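Local coordinates for protein hydrazine synthase subunit beta (Candidatus Kuenenia stuttgartiensis, PDB 5C2V) that forms part of the hydrazine synthase complex, which condenses nitric oxide with ammonium, and may modulate passage of the hydroxylamine intermediate between the active sites of its partner subunits, at residues B[137-142]-B[169-174]; B[155-160]-B[193-198]; B[101-106]-B[144-149]. One frame throughout, in Å; residues are numbered along the deposited sequence.

Contact 1: residues B[137-142]-B[169-174]; sequences IYTSDY and SVDFID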
loop_
_atom_site.group_PDB
_atom_site.type_symbol
_atom_site.label_atom_id
_atom_site.label_comp_id
_atom_site.label_asym_id
_atom_site.label_seq_id
_atom_site.Cartn_x
_atom_site.Cartn_y
_atom_site.Cartn_z
ATOM N N ILE B 137 -37.529 -46.885 21.049
ATOM C CA ILE B 137 -36.108 -46.622 21.239
ATOM C C ILE B 137 -35.928 -45.281 21.940
ATOM O O ILE B 137 -36.286 -44.236 21.397
ATOM C CB ILE B 137 -35.344 -46.613 19.902
ATOM C CG1 ILE B 137 -35.573 -47.925 19.147
ATOM C CG2 ILE B 137 -33.862 -46.376 20.140
ATOM C CD1 ILE B 137 -34.862 -47.994 17.813
ATOM N N TYR B 138 -35.376 -45.315 23.148
ATOM C CA TYR B 138 -35.237 -44.110 23.957
ATOM C C TYR B 138 -33.997 -43.312 23.568
ATOM O O TYR B 138 -32.884 -43.835 23.571
ATOM C CB TYR B 138 -35.187 -44.469 25.444
ATOM C CG TYR B 138 -36.480 -45.045 25.983
ATOM C CD1 TYR B 138 -37.663 -44.948 25.261
ATOM C CD2 TYR B 138 -36.515 -45.687 27.214
ATOM C CE1 TYR B 138 -38.844 -45.475 25.749
ATOM C CE2 TYR B 138 -37.692 -46.216 27.711
ATOM C CZ TYR B 138 -38.852 -46.107 26.973
ATOM O OH TYR B 138 -40.026 -46.631 27.464
ATOM N N THR B 139 -34.200 -42.040 23.236
ATOM C CA THR B 139 -33.105 -41.175 22.814
ATOM C C THR B 139 -32.312 -40.653 24.009
ATOM O O THR B 139 -32.633 -40.953 25.159
ATOM C CB THR B 139 -33.617 -39.983 21.986
ATOM O OG1 THR B 139 -34.434 -39.140 22.808
ATOM C CG2 THR B 139 -34.430 -40.470 20.797
ATOM N N SER B 140 -31.278 -39.866 23.728
ATOM C CA SER B 140 -30.409 -39.336 24.772
ATOM C C SER B 140 -31.039 -38.148 25.490
ATOM O O SER B 140 -30.741 -37.888 26.657
ATOM C CB SER B 140 -29.055 -38.934 24.185
ATOM O OG SER B 140 -28.421 -40.041 23.570
ATOM N N ASP B 141 -31.909 -37.426 24.791
ATOM C CA ASP B 141 -32.598 -36.289 25.388
ATOM C C ASP B 141 -33.991 -36.122 24.790
ATOM O O ASP B 141 -34.391 -36.871 23.898
ATOM C CB ASP B 141 -31.781 -35.008 25.204
ATOM C CG ASP B 141 -31.818 -34.112 26.428
ATOM O OD1 ASP B 141 -32.821 -34.158 27.171
ATOM O OD2 ASP B 141 -30.842 -33.366 26.649
ATOM N N TYR B 142 -34.723 -35.130 25.285
ATOM C CA TYR B 142 -36.125 -34.951 24.927
ATOM C C TYR B 142 -36.356 -34.326 23.552
ATOM O O TYR B 142 -35.492 -33.637 23.010
ATOM C CB TYR B 142 -36.828 -34.106 25.990
ATOM C CG TYR B 142 -36.894 -34.761 27.350
ATOM C CD1 TYR B 142 -37.534 -35.980 27.522
ATOM C CD2 TYR B 142 -36.338 -34.151 28.468
ATOM C CE1 TYR B 142 -37.602 -36.584 28.763
ATOM C CE2 TYR B 142 -36.407 -34.747 29.715
ATOM C CZ TYR B 142 -37.042 -35.963 29.856
ATOM O OH TYR B 142 -37.116 -36.565 31.091
ATOM N N SER B 169 -28.596 -31.820 20.352
ATOM C CA SER B 169 -27.766 -32.868 19.780
ATOM C C SER B 169 -28.464 -33.747 18.751
ATOM O O SER B 169 -29.639 -33.563 18.434
ATOM C CB SER B 169 -27.217 -33.748 20.902
ATOM O OG SER B 169 -28.270 -34.289 21.681
ATOM N N VAL B 170 -27.699 -34.702 18.236
ATOM C CA VAL B 170 -28.183 -35.691 17.287
ATOM C C VAL B 170 -27.766 -37.077 17.764
ATOM O O VAL B 170 -26.599 -37.305 18.099
ATOM C CB VAL B 170 -27.633 -35.442 15.867
ATOM C CG1 VAL B 170 -28.072 -36.549 14.922
ATOM C CG2 VAL B 170 -28.082 -34.083 15.351
ATOM N N ASP B 171 -28.729 -37.993 17.807
ATOM C CA ASP B 171 -28.471 -39.360 18.237
ATOM C C ASP B 171 -28.245 -40.294 17.055
ATOM O O ASP B 171 -28.936 -40.209 16.037
ATOM C CB ASP B 171 -29.629 -39.884 19.089
ATOM C CG ASP B 171 -29.478 -39.533 20.553
ATOM O OD1 ASP B 171 -28.343 -39.244 20.984
ATOM O OD2 ASP B 171 -30.495 -39.556 21.278
ATOM N N PHE B 172 -27.270 -41.184 17.209
ATOM C CA PHE B 172 -26.999 -42.220 16.223
ATOM C C PHE B 172 -27.462 -43.573 16.753
ATOM O O PHE B 172 -27.053 -44.004 17.831
ATOM C CB PHE B 172 -25.509 -42.259 15.873
ATOM C CG PHE B 172 -25.024 -41.036 15.145
ATOM C CD1 PHE B 172 -24.614 -39.911 15.843
ATOM C CD2 PHE B 172 -24.973 -41.013 13.760
ATOM C CE1 PHE B 172 -24.168 -38.787 15.174
ATOM C CE2 PHE B 172 -24.526 -39.892 13.085
ATOM C CZ PHE B 172 -24.124 -38.777 13.793
ATOM N N ILE B 173 -28.329 -44.232 15.991
ATOM C CA ILE B 173 -28.916 -45.498 16.406
ATOM C C ILE B 173 -28.464 -46.629 15.492
ATOM O O ILE B 173 -28.408 -46.466 14.273
ATOM C CB ILE B 173 -30.463 -45.445 16.388
ATOM C CG1 ILE B 173 -30.973 -44.116 16.949
ATOM C CG2 ILE B 173 -31.051 -46.621 17.155
ATOM C CD1 ILE B 173 -30.640 -43.899 18.393
ATOM N N ASP B 174 -28.152 -47.779 16.080
ATOM C CA ASP B 174 -27.857 -48.966 15.292
ATOM C C ASP B 174 -29.150 -49.752 15.125
ATOM O O ASP B 174 -29.697 -50.274 16.094
ATOM C CB ASP B 174 -26.779 -49.821 15.961
ATOM C CG ASP B 174 -26.285 -50.940 15.066
ATOM O OD1 ASP B 174 -25.291 -50.727 14.339
ATOM O OD2 ASP B 174 -26.891 -52.032 15.085
#
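Asp171 grips Ser140 with both of its carboxylate oxygens. The backbone N of Ser140 points nearly straight at OD2 of Asp171, at 2.6 Å with an N-H...O angle of 165°, and uses the syn lone pair of that oxygen. The hydroxyl does the rest: Ser140 OG donates to Asp171 OD1 over 2.7 Å, also from the syn side but lifted out of the carboxylate plane. The serine's first torsion makes the two-pronged hold possible. OG lies beside the backbone N and anti to the carbonyl carbon (chi1 -59°), which turns both donors of one residue to one carboxylate.

The loop is also tied within itself. Thr139 lies at about a right angle across Asp171, with CB against OD2, while a chi1 of 65° sets its OG1 between the backbone N and the carbonyl carbon, from where Thr139 OG1 reaches Asp141 O at 2.5 Å. At the far end of the contact Ile137 and Ile173 lie alongside with opposite headings; both CG2 and CD1 of Ile137 touch CG2 of Ile173, each at 4.1 Å.

In the beta-propeller this is where the connection from outer strand 132-137 of one blade to inner strand 144-149 of the next runs past strand 168-174, with Leu160 touching both Thr139 and Asp171. A buried carboxylate that receives, from this loop, one hydrogen bond at each oxygen is consistent with an ionised Asp171; the two bonds would stabilise its negative charge and fasten the interblade loop to strand 168-174.

Contact 2: residues B[155-160]-B[193-198]; sequences TLVAIL and RDVVYT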
loop_
_atom_site.group_PDB
_atom_site.type_symbol
_atom_site.label_atom_id
_atom_site.label_comp_id
_atom_site.label_asym_id
_atom_site.label_seq_id
_atom_site.Cartn_x
_atom_site.Cartn_y
_atom_site.Cartn_z
ATOM N N THR B 155 -28.209 -47.695 10.029
ATOM C CA THR B 155 -28.105 -46.619 11.012
ATOM C C THR B 155 -29.252 -45.615 10.905
ATOM O O THR B 155 -29.761 -45.344 9.816
ATOM C CB THR B 155 -26.768 -45.860 10.885
ATOM O OG1 THR B 155 -26.443 -45.685 9.501
ATOM C CG2 THR B 155 -25.647 -46.633 11.566
ATOM N N LEU B 156 -29.643 -45.067 12.050
ATOM C CA LEU B 156 -30.779 -44.157 12.139
ATOM C C LEU B 156 -30.399 -42.909 12.931
ATOM O O LEU B 156 -30.112 -42.993 14.120
ATOM C CB LEU B 156 -31.965 -44.879 12.794
ATOM C CG LEU B 156 -33.355 -44.251 12.960
ATOM C CD1 LEU B 156 -33.441 -43.367 14.202
ATOM C CD2 LEU B 156 -33.782 -43.487 11.720
ATOM N N VAL B 157 -30.412 -41.748 12.286
ATOM C CA VAL B 157 -30.078 -40.510 12.983
ATOM C C VAL B 157 -31.341 -39.794 13.442
ATOM O O VAL B 157 -32.357 -39.803 12.749
ATOM C CB VAL B 157 -29.237 -39.558 12.104
ATOM C CG1 VAL B 157 -27.864 -40.151 11.843
ATOM C CG2 VAL B 157 -29.954 -39.251 10.800
ATOM N N ALA B 158 -31.279 -39.187 14.622
ATOM C CA ALA B 158 -32.421 -38.442 15.141
ATOM C C ALA B 158 -31.997 -37.090 15.692
ATOM O O ALA B 158 -31.171 -37.013 16.601
ATOM C CB ALA B 158 -33.135 -39.247 16.214
ATOM N N ILE B 159 -32.560 -36.022 15.138
ATOM C CA ILE B 159 -32.321 -34.696 15.685
ATOM C C ILE B 159 -33.136 -34.513 16.954
ATOM O O ILE B 159 -34.360 -34.666 16.954
ATOM C CB ILE B 159 -32.672 -33.575 14.688
ATOM C CG1 ILE B 159 -34.002 -33.868 13.992
ATOM C CG2 ILE B 159 -31.560 -33.410 13.666
ATOM C CD1 ILE B 159 -34.509 -32.726 13.149
ATOM N N LEU B 160 -32.452 -34.181 18.041
ATOM C CA LEU B 160 -33.136 -33.912 19.289
ATOM C C LEU B 160 -33.248 -32.412 19.461
ATOM O O LEU B 160 -32.252 -31.726 19.688
ATOM C CB LEU B 160 -32.396 -34.530 20.474
ATOM C CG LEU B 160 -31.924 -35.975 20.327
ATOM C CD1 LEU B 160 -31.208 -36.420 21.592
ATOM C CD2 LEU B 160 -33.092 -36.895 20.013
ATOM N N ARG B 193 -35.057 -28.262 12.771
ATOM C CA ARG B 193 -36.258 -28.665 12.046
ATOM C C ARG B 193 -36.165 -29.871 11.104
ATOM O O ARG B 193 -37.197 -30.401 10.688
ATOM C CB ARG B 193 -36.765 -27.462 11.249
ATOM C CG ARG B 193 -37.212 -26.295 12.114
ATOM C CD ARG B 193 -38.459 -26.660 12.904
ATOM N NE ARG B 193 -38.181 -26.734 14.333
ATOM C CZ ARG B 193 -38.536 -25.804 15.209
ATOM N NH1 ARG B 193 -39.198 -24.725 14.809
ATOM N NH2 ARG B 193 -38.221 -25.955 16.485
ATOM N N ASP B 194 -34.956 -30.311 10.765
ATOM C CA ASP B 194 -34.815 -31.425 9.824
ATOM C C ASP B 194 -33.433 -32.078 9.874
ATOM O O ASP B 194 -32.472 -31.479 10.356
ATOM C CB ASP B 194 -35.118 -30.954 8.398
ATOM C CG ASP B 194 -35.711 -32.053 7.534
ATOM O OD1 ASP B 194 -35.590 -33.238 7.907
ATOM O OD2 ASP B 194 -36.305 -31.728 6.484
ATOM N N VAL B 195 -33.339 -33.303 9.367
ATOM C CA VAL B 195 -32.044 -33.936 9.126
ATOM C C VAL B 195 -32.077 -34.776 7.845
ATOM O O VAL B 195 -33.007 -35.555 7.635
ATOM C CB VAL B 195 -31.613 -34.817 10.320
ATOM C CG1 VAL B 195 -32.766 -35.694 10.794
ATOM C CG2 VAL B 195 -30.387 -35.651 9.966
ATOM N N VAL B 196 -31.072 -34.618 6.987
ATOM C CA VAL B 196 -30.995 -35.440 5.776
ATOM C C VAL B 196 -29.634 -36.112 5.616
ATOM O O VAL B 196 -28.636 -35.651 6.160
ATOM C CB VAL B 196 -31.288 -34.619 4.501
ATOM C CG1 VAL B 196 -32.725 -34.120 4.503
ATOM C CG2 VAL B 196 -30.308 -33.467 4.365
ATOM N N TYR B 197 -29.614 -37.206 4.860
ATOM C CA TYR B 197 -28.387 -37.947 4.580
ATOM C C TYR B 197 -27.915 -37.710 3.151
ATOM O O TYR B 197 -28.725 -37.529 2.243
ATOM C CB TYR B 197 -28.597 -39.449 4.802
ATOM C CG TYR B 197 -27.943 -40.013 6.045
ATOM C CD1 TYR B 197 -26.578 -40.266 6.083
ATOM C CD2 TYR B 197 -28.695 -40.321 7.169
ATOM C CE1 TYR B 197 -25.980 -40.793 7.214
ATOM C CE2 TYR B 197 -28.108 -40.847 8.302
ATOM C CZ TYR B 197 -26.750 -41.080 8.321
ATOM O OH TYR B 197 -26.162 -41.605 9.448
ATOM N N THR B 198 -26.601 -37.709 2.957
ATOM C CA THR B 198 -26.035 -37.665 1.616
ATOM C C THR B 198 -26.124 -39.056 0.993
ATOM O O THR B 198 -26.050 -40.056 1.705
ATOM C CB THR B 198 -24.570 -37.182 1.629
ATOM O OG1 THR B 198 -23.798 -38.007 2.510
ATOM C CG2 THR B 198 -24.491 -35.737 2.094
#
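Val157 lays its two methyls obliquely against one side of the Tyr197 ring: CG2 lies 3.5 Å from CE2 of the tyrosine, and CG1 sits nearer the phenol end, 3.3 Å from Tyr197 OH. This is the interface between two blades of the beta-propeller, second strand 155-160 of one facing innermost strand 190-197 of the next. Residues 155-160 and 193-197 run nearly antiparallel (159°), but their axes come no closer than 7.2 Å; side chains fill the gap, and no hydrogen bond joins the two segments.

Val195 stands between the two residues that meet it. Its CG2, the methyl anti to the backbone N, reaches CG2 of Val157 at 3.7 Å. Its CB and CG1 receive Ile159, whose CG2 approaches Val195 CB at 3.6 Å as the two side chains pass head to tail. Val206, on strand 203-211, also packs on Ile159.

The polar groups at the ends look elsewhere. Thr155 OG1 comes near the phenol oxygen of Tyr197 but is hydrogen-bonded to Ser150, and Asp194 OD2 accepts from the backbone N of Met259. Arg193 forms salt bridges with Asp161 and with Glu69 of the gamma subunit, so this edge of the blade interface is also part of the joint between subunits.

Ile159 extends its far branch, CD1 anti to CA (chi2 172°), over the Arg193-Asp194 peptide, and the terminal methyl comes to rest with CD1 3.4 Å from Asp194 N.

Contact 3: residues B[101-106]-B[144-149]; sequences GIKISP and PRMVEI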
loop_
_atom_site.group_PDB
_atom_site.type_symbol
_atom_site.label_atom_id
_atom_site.label_comp_id
_atom_site.label_asym_id
_atom_site.label_seq_id
_atom_site.Cartn_x
_atom_site.Cartn_y
_atom_site.Cartn_z
ATOM N N GLY B 101 -42.604 -36.793 12.730
ATOM C CA GLY B 101 -41.972 -37.343 11.547
ATOM C C GLY B 101 -41.914 -38.854 11.530
ATOM O O GLY B 101 -41.912 -39.510 12.577
ATOM N N ILE B 102 -41.840 -39.404 10.323
ATOM C CA ILE B 102 -41.866 -40.843 10.124
ATOM C C ILE B 102 -41.083 -41.222 8.868
ATOM O O ILE B 102 -41.095 -40.482 7.884
ATOM C CB ILE B 102 -43.321 -41.350 10.031
ATOM C CG1 ILE B 102 -43.379 -42.878 10.000
ATOM C CG2 ILE B 102 -44.043 -40.727 8.837
ATOM C CD1 ILE B 102 -44.768 -43.423 10.232
ATOM N N LYS B 103 -40.393 -42.360 8.902
ATOM C CA LYS B 103 -39.674 -42.834 7.715
ATOM C C LYS B 103 -39.643 -44.354 7.597
ATOM O O LYS B 103 -39.516 -45.062 8.590
ATOM C CB LYS B 103 -38.246 -42.286 7.699
ATOM C CG LYS B 103 -38.152 -40.890 7.114
ATOM C CD LYS B 103 -37.010 -40.103 7.700
ATOM C CE LYS B 103 -36.902 -38.741 7.032
ATOM N NZ LYS B 103 -37.538 -38.727 5.690
ATOM N N ILE B 104 -39.750 -44.847 6.368
ATOM C CA ILE B 104 -39.785 -46.284 6.118
ATOM C C ILE B 104 -38.389 -46.832 5.833
ATOM O O ILE B 104 -37.596 -46.200 5.135
ATOM C CB ILE B 104 -40.714 -46.624 4.933
ATOM C CG1 ILE B 104 -41.994 -45.785 4.995
ATOM C CG2 ILE B 104 -41.034 -48.112 4.908
ATOM C CD1 ILE B 104 -42.860 -46.071 6.201
ATOM N N SER B 105 -38.096 -48.008 6.380
ATOM C CA SER B 105 -36.819 -48.677 6.152
ATOM C C SER B 105 -36.643 -49.018 4.673
ATOM O O SER B 105 -37.631 -49.161 3.950
ATOM C CB SER B 105 -36.723 -49.942 7.010
ATOM O OG SER B 105 -37.722 -50.880 6.649
ATOM N N PRO B 106 -35.384 -49.132 4.211
ATOM C CA PRO B 106 -35.090 -49.472 2.813
ATOM C C PRO B 106 -35.789 -50.744 2.337
ATOM O O PRO B 106 -36.254 -50.795 1.199
ATOM C CB PRO B 106 -33.572 -49.658 2.815
ATOM C CG PRO B 106 -33.096 -48.770 3.904
ATOM C CD PRO B 106 -34.156 -48.828 4.969
ATOM N N PRO B 144 -37.263 -35.560 20.098
ATOM C CA PRO B 144 -36.795 -35.787 18.727
ATOM C C PRO B 144 -37.762 -35.170 17.719
ATOM O O PRO B 144 -38.953 -35.469 17.765
ATOM C CB PRO B 144 -36.777 -37.317 18.602
ATOM C CG PRO B 144 -36.843 -37.836 20.008
ATOM C CD PRO B 144 -37.595 -36.814 20.793
ATOM N N ARG B 145 -37.257 -34.331 16.821
ATOM C CA ARG B 145 -38.110 -33.696 15.818
ATOM C C ARG B 145 -38.369 -34.583 14.604
ATOM O O ARG B 145 -39.496 -34.689 14.120
ATOM C CB ARG B 145 -37.493 -32.370 15.366
ATOM C CG ARG B 145 -38.331 -31.598 14.359
ATOM C CD ARG B 145 -39.751 -31.379 14.858
ATOM N NE ARG B 145 -40.527 -30.550 13.941
ATOM C CZ ARG B 145 -40.812 -29.268 14.150
ATOM N NH1 ARG B 145 -40.393 -28.666 15.255
ATOM N NH2 ARG B 145 -41.521 -28.590 13.259
ATOM N N MET B 146 -37.309 -35.222 14.125
ATOM C CA MET B 146 -37.345 -35.978 12.880
ATOM C C MET B 146 -36.270 -37.057 12.925
ATOM O O MET B 146 -35.276 -36.909 13.636
ATOM C CB MET B 146 -37.135 -35.037 11.686
ATOM C CG MET B 146 -36.953 -35.706 10.330
ATOM S SD MET B 146 -38.398 -36.620 9.766
ATOM C CE MET B 146 -39.293 -35.331 8.905
ATOM N N VAL B 147 -36.459 -38.143 12.182
ATOM C CA VAL B 147 -35.390 -39.116 12.030
ATOM C C VAL B 147 -34.929 -39.147 10.581
ATOM O O VAL B 147 -35.496 -38.462 9.738
ATOM C CB VAL B 147 -35.845 -40.522 12.452
ATOM C CG1 VAL B 147 -36.112 -40.565 13.947
ATOM C CG2 VAL B 147 -37.081 -40.934 11.667
ATOM N N GLU B 148 -33.885 -39.919 10.301
ATOM C CA GLU B 148 -33.488 -40.214 8.927
ATOM C C GLU B 148 -32.763 -41.557 8.877
ATOM O O GLU B 148 -31.990 -41.876 9.779
ATOM C CB GLU B 148 -32.608 -39.092 8.364
ATOM C CG GLU B 148 -31.986 -39.370 6.999
ATOM C CD GLU B 148 -32.941 -39.145 5.840
ATOM O OE1 GLU B 148 -32.510 -38.567 4.819
ATOM O OE2 GLU B 148 -34.114 -39.561 5.931
ATOM N N ILE B 149 -32.980 -42.326 7.816
ATOM C CA ILE B 149 -32.310 -43.615 7.681
ATOM C C ILE B 149 -31.225 -43.569 6.609
ATOM O O ILE B 149 -31.440 -43.060 5.509
ATOM C CB ILE B 149 -33.306 -44.743 7.348
ATOM C CG1 ILE B 149 -34.461 -44.747 8.349
ATOM C CG2 ILE B 149 -32.604 -46.093 7.342
ATOM C CD1 ILE B 149 -35.441 -45.879 8.145
#
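The carboxylate of Glu148 is approached by Lys103 at one corner, not stacked on a face. Lys103 NZ lies 3.5 Å from Glu148 OE2, a long salt bridge set off to one side of the carboxylate plane, and CE of the lysine touches the same oxygen. The other oxygen, OE1, accepts the backbone N of Tyr197. At the far end the Pro106 ring offers its rim, CD meeting Ile149 CG2 at 3.9 Å.

Lys103 carries much of the contact with its aliphatic chain. CD and CE rest against the carbonyl oxygen of Val147, and the chain bends at chi4. Met146 also meets this chain: a bend at chi2 (64°) brings Met146 SD to 3.8 Å from Lys103 CE and 4.1 Å from Gly101 CA.

Strands 99-104 and 144-149 are the innermost strands of consecutive beta-propeller blades, the ones that in this fold surround the central channel. Residues 101-104 run almost parallel to 144-149, 12° apart, with axes 6.0 Å apart at closest, and no hydrogen bond joins the two segments.

Ile149 packs at the loop end of strand 99-104. Its CG1 is anti to the carbonyl carbon (chi1 -52°), and CD1 beyond it lies 3.7 Å from Ser105 CA. Ser105 OG is engaged with Asp107 and Thr110. At the opposite end Arg145 NH2 forms a salt bridge with Glu69 of the gamma subunit.

How the contacts relate
Contacts 1 and 3 belong to one blade boundary, outer and inner parts with centres about 12 Å apart; contact 2 lies on the next boundary, its centre about 7 Å from that of contact 3 and about 10 Å from that of contact 1. The blade between them ties all three together: probable hydrogen bonds from Glu148 N to Val157 O and from Asp171 N to Ala158 O, each 2.9 Å, belong to a single antiparallel sheet. Contacts 2 and 3 also converge on the gamma subunit, where Glu69 pairs with both Arg193 and Arg145. The Arg193 side chain lies about 13 Å from a bound heme c, and that of Arg145 about 13 Å from a calcium ion, whose site includes Asp77 and Asp97.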